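Local coordinates for protein succinate dehydrogenase subunit A (Mycolicibacterium smegmatis MC2 51, PDB 6LUM) that is the FAD-carrying flavoprotein subunit of succinate dehydrogenase and probably oxidises succinate to fumarate, passing the electrons on to the iron-sulfur subunit, at residues Tyr38-His43 and Ile143-Tyr148; Ala467-Glu472 and Ala536-Pro541; Arg528-Gly533 and Thr546-His551. All blocks are in the same frame, centred on the assembly; numbering follows the deposited sequence.

The three contacts fall into two groups on opposite sides of the centre of the chain. Contact 1 lies in the FAD-binding part, where residues 38-43 carry the histidine bonded covalently to the flavin. Contacts 2 and 3 belong to the C-terminal part of the flavoprotein, and their centres lie about 37 and 36 Å from that of contact 1; the nearest atoms are still about 17 and 19 Å away, so neither touches it. Contacts 2 and 3 are neighbours, their centres about 12 Å apart and their segments alternating along the chain. Ser-531 joins them: its OG is 2.6 Å from Tyr-540 O, a probable hydrogen bond, and probably also bonds Arg-537 N.

Contact 1: residues Tyr38-His43 and Ile143-Tyr148; sequences YPTRSH and ILQTLY. With FAD (flavin-adenine dinucleotide), chain Y.
The backbones of the loop 38-43 and the helical residues 143-148 come nearest at Thr-40 and Leu-144, with 6.4 Å between their CA atoms, and at Pro-39 and Tyr-148; no hydrogen bond joins the two segments. The contact is packing, of helix side chains on loop side chains and backbone oxygens. Tyr-148, its CG anti to the backbone N (chi1 -179°), brings its ring to the loop, where CD1 lies 3.9 Å from Pro-39 CB and CD2 lies 3.7 Å from Thr-40 CG2. Both partners approach the ring obliquely. The amide NE2 of Gln-145 also packs on Thr-40 CG2. Leu-144 turns CD2 to backbone oxygens, 3.7 Å from Ser-42 O and 3.8 Å from Thr-40 O. The same loop leads into the flavin site: His-43 NE2 is covalently bonded to C8M of FAD (1.7 Å), the 8-alpha-(N3-histidyl)-FAD linkage known from this family, and Ser-42 OG lies close to the adenosine ribose oxygen O3B. The iron-sulfur subunit B adds its Cys-174 on Gln-145 and its Arg-141 on Tyr-148. Met-19 of helix 16-28 packs against Pro-39, Leu-144 and Tyr-148 together, and Phe-158 of strand 157-160 lies on Pro-39.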
loop_
_atom_site.group_PDB
_atom_site.type_symbol
_atom_site.label_atom_id
_atom_site.label_comp_id
_atom_site.label_asym_id
_atom_site.label_seq_id
_atom_site.Cartn_x
_atom_site.Cartn_y
_atom_site.Cartn_z
ATOM N N TYR D 38 8.881 16.506 25.702
ATOM C CA TYR D 38 8.749 15.643 24.552
ATOM C C TYR D 38 9.173 14.240 24.963
ATOM O O TYR D 38 9.962 14.089 25.891
ATOM C CB TYR D 38 9.583 16.162 23.393
ATOM C CG TYR D 38 8.838 17.210 22.620
ATOM C CD1 TYR D 38 8.735 18.497 23.092
ATOM C CD2 TYR D 38 8.193 16.899 21.447
ATOM C CE1 TYR D 38 8.034 19.444 22.404
ATOM C CE2 TYR D 38 7.492 17.842 20.754
ATOM C CZ TYR D 38 7.416 19.112 21.238
ATOM O OH TYR D 38 6.716 20.059 20.541
ATOM N N PRO D 39 8.630 13.200 24.339
ATOM C CA PRO D 39 8.879 11.848 24.841
ATOM C C PRO D 39 10.338 11.526 25.066
ATOM O O PRO D 39 10.662 10.845 26.038
ATOM C CB PRO D 39 8.271 10.977 23.749
ATOM C CG PRO D 39 7.210 11.781 23.219
ATOM C CD PRO D 39 7.658 13.187 23.241
ATOM N N THR D 40 11.229 12.017 24.217
ATOM C CA THR D 40 12.641 11.675 24.271
ATOM C C THR D 40 13.451 12.593 25.167
ATOM O O THR D 40 14.663 12.416 25.269
ATOM C CB THR D 40 13.223 11.688 22.867
ATOM O OG1 THR D 40 12.685 12.796 22.143
ATOM C CG2 THR D 40 12.862 10.416 22.151
ATOM N N ARG D 41 12.822 13.553 25.822
ATOM C CA ARG D 41 13.500 14.453 26.736
ATOM C C ARG D 41 13.498 13.937 28.159
ATOM O O ARG D 41 13.847 14.684 29.073
ATOM C CB ARG D 41 12.837 15.820 26.698
ATOM C CG ARG D 41 13.496 16.839 25.833
ATOM C CD ARG D 41 13.730 16.322 24.474
ATOM N NE ARG D 41 13.661 17.362 23.470
ATOM C CZ ARG D 41 14.266 17.280 22.301
ATOM N NH1 ARG D 41 14.983 16.222 22.016
ATOM N NH2 ARG D 41 14.160 18.254 21.424
ATOM N N SER D 42 13.116 12.685 28.367
ATOM C CA SER D 42 12.810 12.147 29.679
ATOM C C SER D 42 14.050 11.611 30.366
ATOM O O SER D 42 15.020 11.212 29.732
ATOM C CB SER D 42 11.779 11.046 29.560
ATOM O OG SER D 42 10.731 11.462 28.722
ATOM N N HIS D 43 14.006 11.668 31.693
ATOM C CA HIS D 43 15.104 11.239 32.551
ATOM C C HIS D 43 15.698 9.893 32.165
ATOM O O HIS D 43 16.904 9.688 32.290
ATOM C CB HIS D 43 14.648 11.205 34.013
ATOM C CG HIS D 43 15.762 11.382 34.998
ATOM N ND1 HIS D 43 16.858 12.179 34.746
ATOM C CD2 HIS D 43 15.948 10.865 36.235
ATOM C CE1 HIS D 43 17.671 12.146 35.786
ATOM N NE2 HIS D 43 17.143 11.355 36.704
ATOM N N ILE D 143 17.293 2.800 24.897
ATOM C CA ILE D 143 15.997 2.251 25.282
ATOM C C ILE D 143 14.891 3.245 24.967
ATOM O O ILE D 143 13.851 2.888 24.403
ATOM C CB ILE D 143 15.996 1.865 26.768
ATOM C CG1 ILE D 143 17.084 0.849 27.054
ATOM C CG2 ILE D 143 14.680 1.289 27.156
ATOM C CD1 ILE D 143 17.136 0.443 28.475
ATOM N N LEU D 144 15.105 4.511 25.320
ATOM C CA LEU D 144 14.115 5.548 25.056
ATOM C C LEU D 144 13.890 5.738 23.565
ATOM O O LEU D 144 12.747 5.873 23.119
ATOM C CB LEU D 144 14.571 6.849 25.699
ATOM C CG LEU D 144 13.582 7.928 26.105
ATOM C CD1 LEU D 144 12.526 7.369 26.978
ATOM C CD2 LEU D 144 14.345 8.971 26.839
ATOM N N GLN D 145 14.960 5.757 22.774
ATOM C CA GLN D 145 14.796 5.895 21.334
ATOM C C GLN D 145 14.041 4.718 20.749
ATOM O O GLN D 145 13.205 4.896 19.867
ATOM C CB GLN D 145 16.148 6.035 20.656
ATOM C CG GLN D 145 16.876 7.303 20.975
ATOM C CD GLN D 145 16.362 8.488 20.207
ATOM O OE1 GLN D 145 15.914 8.358 19.073
ATOM N NE2 GLN D 145 16.425 9.661 20.822
ATOM N N THR D 146 14.321 3.507 21.219
ATOM C CA THR D 146 13.641 2.329 20.693
ATOM C C THR D 146 12.156 2.360 21.013
ATOM O O THR D 146 11.313 2.091 20.148
ATOM C CB THR D 146 14.279 1.078 21.263
ATOM O OG1 THR D 146 15.647 1.035 20.863
ATOM C CG2 THR D 146 13.576 -0.126 20.755
ATOM N N LEU D 147 11.814 2.696 22.255
ATOM C CA LEU D 147 10.411 2.770 22.628
ATOM C C LEU D 147 9.696 3.870 21.861
ATOM O O LEU D 147 8.547 3.698 21.447
ATOM C CB LEU D 147 10.290 2.979 24.129
ATOM C CG LEU D 147 10.866 1.816 24.923
ATOM C CD1 LEU D 147 10.929 2.147 26.378
ATOM C CD2 LEU D 147 10.036 0.595 24.703
ATOM N N TYR D 148 10.369 4.996 21.625
ATOM C CA TYR D 148 9.731 6.075 20.884
ATOM C C TYR D 148 9.555 5.719 19.419
ATOM O O TYR D 148 8.535 6.052 18.816
ATOM C CB TYR D 148 10.534 7.359 21.018
ATOM C CG TYR D 148 9.907 8.512 20.296
ATOM C CD1 TYR D 148 8.585 8.839 20.501
ATOM C CD2 TYR D 148 10.631 9.267 19.403
ATOM C CE1 TYR D 148 8.009 9.879 19.846
ATOM C CE2 TYR D 148 10.057 10.308 18.741
ATOM C CZ TYR D 148 8.748 10.608 18.966
ATOM O OH TYR D 148 8.175 11.655 18.303
HETATM P PA FAD Y . 11.072 9.180 33.775
HETATM O O1A FAD Y . 11.845 8.610 32.611
HETATM O O2A FAD Y . 11.796 9.576 35.039
HETATM O O5B FAD Y . 10.243 10.457 33.252
HETATM C C5B FAD Y . 8.877 10.639 33.622
HETATM C C4B FAD Y . 8.059 10.989 32.387
HETATM O O4B FAD Y . 6.703 11.247 32.759
HETATM C C3B FAD Y . 8.601 12.234 31.701
HETATM O O3B FAD Y . 9.109 11.890 30.405
HETATM C C2B FAD Y . 7.442 13.220 31.637
HETATM O O2B FAD Y . 7.110 13.603 30.296
HETATM C C1B FAD Y . 6.254 12.518 32.279
HETATM N N9A FAD Y . 5.738 13.333 33.407
HETATM C C8A FAD Y . 6.330 13.480 34.608
HETATM N N7A FAD Y . 5.601 14.291 35.416
HETATM C C5A FAD Y . 4.512 14.679 34.725
HETATM C C6A FAD Y . 3.333 15.538 34.984
HETATM N N6A FAD Y . 3.165 16.159 36.175
HETATM N N1A FAD Y . 2.428 15.678 33.989
HETATM C C2A FAD Y . 2.582 15.066 32.801
HETATM N N3A FAD Y . 3.626 14.274 32.498
HETATM C C4A FAD Y . 4.609 14.045 33.402
HETATM N N1 FAD Y . 18.593 3.376 36.397
HETATM C C2 FAD Y . 19.240 2.253 35.995
HETATM O O2 FAD Y . 18.653 1.154 36.099
HETATM N N3 FAD Y . 20.486 2.272 35.490
HETATM C C4 FAD Y . 21.181 3.408 35.345
HETATM O O4 FAD Y . 22.338 3.394 34.873
HETATM C C4X FAD Y . 20.546 4.681 35.760
HETATM N N5 FAD Y . 21.179 5.870 35.648
HETATM C C5X FAD Y . 20.574 7.016 36.036
HETATM C C6 FAD Y . 21.245 8.228 35.910
HETATM C C7 FAD Y . 20.629 9.410 36.306
HETATM C C7M FAD Y . 21.359 10.720 36.169
HETATM C C8 FAD Y . 19.251 9.382 36.865
HETATM C C8M FAD Y . 18.587 10.665 37.292
HETATM C C9 FAD Y . 18.576 8.174 36.992
HETATM C C9A FAD Y . 19.191 6.992 36.596
HETATM N N10 FAD Y . 18.513 5.763 36.721
HETATM C C10 FAD Y . 19.173 4.591 36.309
HETATM C "C1'" FAD Y . 17.156 5.708 37.269
HETATM C "C2'" FAD Y . 16.193 5.218 36.193
HETATM O "O2'" FAD Y . 16.479 5.882 34.957
HETATM C "C3'" FAD Y . 14.747 5.486 36.591
HETATM O "O3'" FAD Y . 14.297 4.457 37.481
HETATM C "C4'" FAD Y . 13.842 5.528 35.364
HETATM O "O4'" FAD Y . 14.472 6.300 34.336
HETATM C "C5'" FAD Y . 12.488 6.139 35.702
HETATM O "O5'" FAD Y . 11.853 6.582 34.504
HETATM P P FAD Y . 10.248 6.579 34.377
HETATM O O1P FAD Y . 9.876 5.840 33.114
HETATM O O2P FAD Y . 9.670 6.143 35.702
HETATM O O3P FAD Y . 9.909 8.138 34.167
#

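Contact 2: residues Ala467-Glu472 and Ala536-Pro541; sequences AVFRTE and AREDYP
Arg-470 and Arg-537, two residues of like charge, sit opposite each other in a single isolated beta bridge, their CA atoms 4.8 Å apart. The bridge joins two loops of the C-terminal part of the flavoprotein, one leading into helix 472-488 and the other following helix 503-527. Glu-538 N donates to Arg-470 O at 3.0 Å, with a C=O...N angle of 173°, while the return bond from Arg-470 N to Ala-536 O is weak. Arg-537 CA adds a CA-H...O contact to Arg-470 O, which thus meets two hydrogens. Beside the bridge the aliphatic part of Glu-538 packs on Phe-469: the two side chains cross at about a right angle, and the Glu-538 chi1 of -53° sets CG obliquely against Phe-469 CD2, 3.4 Å away. Ala-536 CB comes to the same ring at CE2, and Val-295 and Leu-296 of helix 287-299 also pack on Phe-469. Past the bridge, Arg-537 NH1 completes a triangle with Glu-472 OE1 and Asp-539 OD2, a salt-bridge network in which both bridges are long. Glu-472 OE1 and Asp-539 OD2 are 4.1 Å apart, and the guanidinium probably offsets their repulsion. Glu-472 OE1 lies in the guanidinium plane at its edge, 3.7 Å from Arg-537 NH1, with the carboxylate plane turned 81° from it.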
loop_
_atom_site.group_PDB
_atom_site.type_symbol
_atom_site.label_atom_id
_atom_site.label_comp_id
_atom_site.label_asym_id
_atom_site.label_seq_id
_atom_site.Cartn_x
_atom_site.Cartn_y
_atom_site.Cartn_z
ATOM N N ALA D 467 19.157 14.320 54.939
ATOM C CA ALA D 467 20.108 13.796 53.969
ATOM C C ALA D 467 20.779 12.564 54.550
ATOM O O ALA D 467 20.304 12.024 55.549
ATOM C CB ALA D 467 21.147 14.843 53.586
ATOM N N VAL D 468 21.873 12.118 53.935
ATOM C CA VAL D 468 22.480 10.810 54.168
ATOM C C VAL D 468 22.416 10.376 55.626
ATOM O O VAL D 468 22.104 9.216 55.917
ATOM C CB VAL D 468 23.931 10.803 53.667
ATOM C CG1 VAL D 468 24.632 9.561 54.132
ATOM C CG2 VAL D 468 23.960 10.879 52.163
ATOM N N PHE D 469 22.683 11.287 56.556
ATOM C CA PHE D 469 22.576 10.992 57.979
ATOM C C PHE D 469 21.480 11.844 58.598
ATOM O O PHE D 469 21.477 13.068 58.442
ATOM C CB PHE D 469 23.902 11.231 58.697
ATOM C CG PHE D 469 24.776 10.014 58.763
ATOM C CD1 PHE D 469 25.997 9.988 58.121
ATOM C CD2 PHE D 469 24.367 8.891 59.456
ATOM C CE1 PHE D 469 26.795 8.867 58.176
ATOM C CE2 PHE D 469 25.162 7.769 59.514
ATOM C CZ PHE D 469 26.377 7.757 58.876
ATOM N N ARG D 470 20.565 11.199 59.313
ATOM C CA ARG D 470 19.407 11.861 59.887
ATOM C C ARG D 470 19.413 11.679 61.392
ATOM O O ARG D 470 19.935 10.688 61.901
ATOM C CB ARG D 470 18.110 11.310 59.299
ATOM C CG ARG D 470 18.117 11.280 57.802
ATOM C CD ARG D 470 17.019 10.440 57.249
ATOM N NE ARG D 470 17.363 9.952 55.927
ATOM C CZ ARG D 470 16.500 9.843 54.930
ATOM N NH1 ARG D 470 15.244 10.200 55.103
ATOM N NH2 ARG D 470 16.893 9.390 53.756
ATOM N N THR D 471 18.852 12.647 62.100
ATOM C CA THR D 471 18.746 12.607 63.546
ATOM C C THR D 471 17.368 13.133 63.925
ATOM O O THR D 471 16.665 13.729 63.106
ATOM C CB THR D 471 19.869 13.429 64.191
ATOM O OG1 THR D 471 21.110 13.100 63.562
ATOM C CG2 THR D 471 19.998 13.119 65.664
ATOM N N GLU D 472 16.967 12.924 65.177
ATOM C CA GLU D 472 15.665 13.424 65.594
ATOM C C GLU D 472 15.639 14.944 65.614
ATOM O O GLU D 472 14.671 15.557 65.154
ATOM C CB GLU D 472 15.293 12.867 66.961
ATOM C CG GLU D 472 13.909 13.291 67.407
ATOM C CD GLU D 472 13.226 12.251 68.262
ATOM O OE1 GLU D 472 13.561 11.057 68.134
ATOM O OE2 GLU D 472 12.344 12.627 69.060
ATOM N N ALA D 536 19.375 6.027 57.026
ATOM C CA ALA D 536 20.261 5.847 58.163
ATOM C C ALA D 536 19.949 6.891 59.220
ATOM O O ALA D 536 19.628 8.033 58.896
ATOM C CB ALA D 536 21.723 5.962 57.747
ATOM N N ARG D 537 20.047 6.498 60.484
ATOM C CA ARG D 537 19.776 7.408 61.588
ATOM C C ARG D 537 20.862 7.246 62.635
ATOM O O ARG D 537 21.076 6.144 63.142
ATOM C CB ARG D 537 18.399 7.151 62.194
ATOM C CG ARG D 537 17.286 7.740 61.373
ATOM C CD ARG D 537 16.019 7.894 62.163
ATOM N NE ARG D 537 16.241 8.550 63.438
ATOM C CZ ARG D 537 15.269 9.060 64.179
ATOM N NH1 ARG D 537 15.547 9.637 65.332
ATOM N NH2 ARG D 537 14.019 8.992 63.765
ATOM N N GLU D 538 21.541 8.348 62.956
ATOM C CA GLU D 538 22.567 8.324 63.989
ATOM C C GLU D 538 21.988 8.070 65.370
ATOM O O GLU D 538 22.737 7.717 66.286
ATOM C CB GLU D 538 23.333 9.641 64.003
ATOM C CG GLU D 538 23.905 10.044 62.668
ATOM C CD GLU D 538 24.626 11.372 62.734
ATOM O OE1 GLU D 538 24.018 12.400 62.372
ATOM O OE2 GLU D 538 25.802 11.391 63.154
ATOM N N ASP D 539 20.683 8.253 65.547
ATOM C CA ASP D 539 20.089 8.039 66.859
ATOM C C ASP D 539 19.869 6.559 67.144
ATOM O O ASP D 539 19.975 6.129 68.298
ATOM C CB ASP D 539 18.776 8.810 66.961
ATOM C CG ASP D 539 18.446 9.206 68.380
ATOM O OD1 ASP D 539 19.102 8.693 69.310
ATOM O OD2 ASP D 539 17.539 10.041 68.568
ATOM N N TYR D 540 19.567 5.767 66.118
ATOM C CA TYR D 540 19.313 4.334 66.266
ATOM C C TYR D 540 20.023 3.596 65.147
ATOM O O TYR D 540 19.413 3.215 64.142
ATOM C CB TYR D 540 17.814 4.040 66.254
ATOM C CG TYR D 540 17.033 4.904 67.205
ATOM C CD1 TYR D 540 17.121 4.712 68.572
ATOM C CD2 TYR D 540 16.213 5.910 66.739
ATOM C CE1 TYR D 540 16.412 5.498 69.445
ATOM C CE2 TYR D 540 15.500 6.700 67.604
ATOM C CZ TYR D 540 15.604 6.492 68.957
ATOM O OH TYR D 540 14.895 7.282 69.827
ATOM N N PRO D 541 21.322 3.376 65.284
ATOM C CA PRO D 541 22.133 2.852 64.176
ATOM C C PRO D 541 22.232 1.328 64.158
ATOM O O PRO D 541 23.323 0.757 64.213
ATOM C CB PRO D 541 23.488 3.511 64.439
ATOM C CG PRO D 541 23.562 3.567 65.937
ATOM C CD PRO D 541 22.148 3.679 66.464
#

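Contact 3: residues Arg528-Gly533 and Thr546-His551; sequences RKESRG and TNYMRH
Hydrogen bonds from Arg-528 to two backbone carbonyls tie the loop after helix 503-527 to the residues that lead into strand 550-556, the middle strand of a three-stranded antiparallel sheet with 234-235 and 565-571. Arg-528 NH2 reaches Arg-550 O at 2.6 Å, nearly along the C=O axis, and NH1 reaches Tyr-548 O at 2.7 Å; both acceptors lie in the guanidinium plane, but the NH1 bond is bent (131° at the hydrogen) and the NH2 bond straighter (165°). Among the charged groups, Glu-530 centres a salt-bridge network. Arg-532 holds it side-on, NE to OE2 at 2.7 Å and NH2 to OE1 on the syn lone pair, while Arg-528 NH1 meets OE2 from the opposite carboxylate face to Arg-532 NE. An alanine in place of Glu-530 would probably leave the two guanidiniums without the shared carboxylate between them, and Arg-532 freer to turn. Outside the segments, Arg-528 NE pairs with Glu-238 and Arg-532 NH2 with Asp-545. Packing gathers on Tyr-548: its CB touches Glu-530 OE1 at 3.4 Å, and Lys-529 N lies over one ring face, 3.8 Å above the plane. At the far end of that ring, Tyr-548 OH lies 3.6 Å from Lys-529 CG.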
loop_
_atom_site.group_PDB
_atom_site.type_symbol
_atom_site.label_atom_id
_atom_site.label_comp_id
_atom_site.label_asym_id
_atom_site.label_seq_id
_atom_site.Cartn_x
_atom_site.Cartn_y
_atom_site.Cartn_z
ATOM N N ARG D 528 10.324 6.187 61.334
ATOM C CA ARG D 528 11.108 4.952 61.307
ATOM C C ARG D 528 12.378 5.115 62.134
ATOM O O ARG D 528 13.344 5.733 61.693
ATOM C CB ARG D 528 11.442 4.566 59.874
ATOM C CG ARG D 528 12.042 3.195 59.762
ATOM C CD ARG D 528 12.354 2.821 58.341
ATOM N NE ARG D 528 11.150 2.512 57.588
ATOM C CZ ARG D 528 10.521 1.348 57.640
ATOM N NH1 ARG D 528 10.979 0.386 58.416
ATOM N NH2 ARG D 528 9.435 1.149 56.918
ATOM N N LYS D 529 12.394 4.535 63.329
ATOM C CA LYS D 529 13.532 4.644 64.244
ATOM C C LYS D 529 14.463 3.441 64.108
ATOM O O LYS D 529 14.657 2.665 65.039
ATOM C CB LYS D 529 13.044 4.777 65.681
ATOM C CG LYS D 529 11.853 5.676 65.867
ATOM C CD LYS D 529 11.442 5.720 67.323
ATOM C CE LYS D 529 10.378 6.766 67.557
ATOM N NZ LYS D 529 10.823 8.101 67.086
ATOM N N GLU D 530 15.058 3.298 62.932
ATOM C CA GLU D 530 16.013 2.229 62.679
ATOM C C GLU D 530 16.995 2.720 61.626
ATOM O O GLU D 530 17.032 3.907 61.297
ATOM C CB GLU D 530 15.298 0.948 62.244
ATOM C CG GLU D 530 14.672 1.045 60.880
ATOM C CD GLU D 530 14.258 -0.294 60.341
ATOM O OE1 GLU D 530 14.375 -1.287 61.078
ATOM O OE2 GLU D 530 13.813 -0.356 59.180
ATOM N N SER D 531 17.798 1.807 61.091
ATOM C CA SER D 531 18.766 2.165 60.056
ATOM C C SER D 531 18.780 1.053 59.015
ATOM O O SER D 531 19.584 0.125 59.101
ATOM C CB SER D 531 20.137 2.379 60.666
ATOM O OG SER D 531 20.093 3.418 61.619
ATOM N N ARG D 532 17.920 1.171 58.014
ATOM C CA ARG D 532 17.772 0.138 57.001
ATOM C C ARG D 532 17.970 0.745 55.625
ATOM O O ARG D 532 17.260 1.680 55.252
ATOM C CB ARG D 532 16.403 -0.526 57.096
ATOM C CG ARG D 532 16.153 -1.553 56.016
ATOM C CD ARG D 532 14.731 -2.033 56.052
ATOM N NE ARG D 532 14.338 -2.357 57.412
ATOM C CZ ARG D 532 14.479 -3.559 57.949
ATOM N NH1 ARG D 532 14.992 -4.539 57.229
ATOM N NH2 ARG D 532 14.100 -3.781 59.197
ATOM N N GLY D 533 18.923 0.211 54.876
ATOM C CA GLY D 533 19.061 0.593 53.482
ATOM C C GLY D 533 19.487 2.035 53.329
ATOM O O GLY D 533 20.491 2.474 53.897
ATOM N N THR D 546 12.334 -6.590 64.136
ATOM C CA THR D 546 11.153 -7.040 64.860
ATOM C C THR D 546 10.053 -5.995 64.921
ATOM O O THR D 546 8.875 -6.355 65.008
ATOM C CB THR D 546 11.527 -7.442 66.289
ATOM O OG1 THR D 546 11.559 -6.275 67.118
ATOM C CG2 THR D 546 12.893 -8.107 66.313
ATOM N N ASN D 547 10.405 -4.715 64.879
ATOM C CA ASN D 547 9.429 -3.645 64.985
ATOM C C ASN D 547 9.204 -2.888 63.690
ATOM O O ASN D 547 8.114 -2.352 63.493
ATOM C CB ASN D 547 9.856 -2.648 66.068
ATOM C CG ASN D 547 8.679 -2.069 66.824
ATOM O OD1 ASN D 547 7.599 -1.880 66.267
ATOM N ND2 ASN D 547 8.882 -1.785 68.104
ATOM N N TYR D 548 10.189 -2.833 62.801
ATOM C CA TYR D 548 10.125 -1.963 61.638
ATOM C C TYR D 548 10.392 -2.708 60.340
ATOM O O TYR D 548 10.953 -2.150 59.401
ATOM C CB TYR D 548 11.103 -0.801 61.775
ATOM C CG TYR D 548 10.723 0.183 62.843
ATOM C CD1 TYR D 548 9.583 0.956 62.721
ATOM C CD2 TYR D 548 11.500 0.336 63.976
ATOM C CE1 TYR D 548 9.227 1.844 63.692
ATOM C CE2 TYR D 548 11.151 1.224 64.953
ATOM C CZ TYR D 548 10.013 1.974 64.806
ATOM O OH TYR D 548 9.663 2.867 65.785
ATOM N N MET D 549 10.000 -3.972 60.253
ATOM C CA MET D 549 10.049 -4.635 58.953
ATOM C C MET D 549 8.692 -4.577 58.266
ATOM O O MET D 549 8.068 -5.589 57.957
ATOM C CB MET D 549 10.541 -6.068 59.092
ATOM C CG MET D 549 10.792 -6.746 57.752
ATOM S SD MET D 549 11.530 -8.380 57.867
ATOM C CE MET D 549 13.209 -7.925 58.264
ATOM N N ARG D 550 8.218 -3.357 58.041
ATOM C CA ARG D 550 6.964 -3.126 57.346
ATOM C C ARG D 550 7.098 -1.865 56.512
ATOM O O ARG D 550 7.879 -0.968 56.832
ATOM C CB ARG D 550 5.795 -2.991 58.324
ATOM C CG ARG D 550 5.503 -4.237 59.126
ATOM C CD ARG D 550 4.756 -3.917 60.400
ATOM N NE ARG D 550 5.460 -2.926 61.202
ATOM C CZ ARG D 550 5.083 -2.553 62.418
ATOM N NH1 ARG D 550 4.008 -3.094 62.971
ATOM N NH2 ARG D 550 5.780 -1.642 63.081
ATOM N N HIS D 551 6.333 -1.803 55.432
ATOM C CA HIS D 551 6.255 -0.583 54.654
ATOM C C HIS D 551 5.465 0.458 55.426
ATOM O O HIS D 551 4.480 0.136 56.094
ATOM C CB HIS D 551 5.584 -0.841 53.311
ATOM C CG HIS D 551 6.338 -1.775 52.421
ATOM N ND1 HIS D 551 7.620 -1.520 51.986
ATOM C CD2 HIS D 551 5.983 -2.955 51.865
ATOM C CE1 HIS D 551 8.023 -2.507 51.210
ATOM N NE2 HIS D 551 7.049 -3.390 51.119
#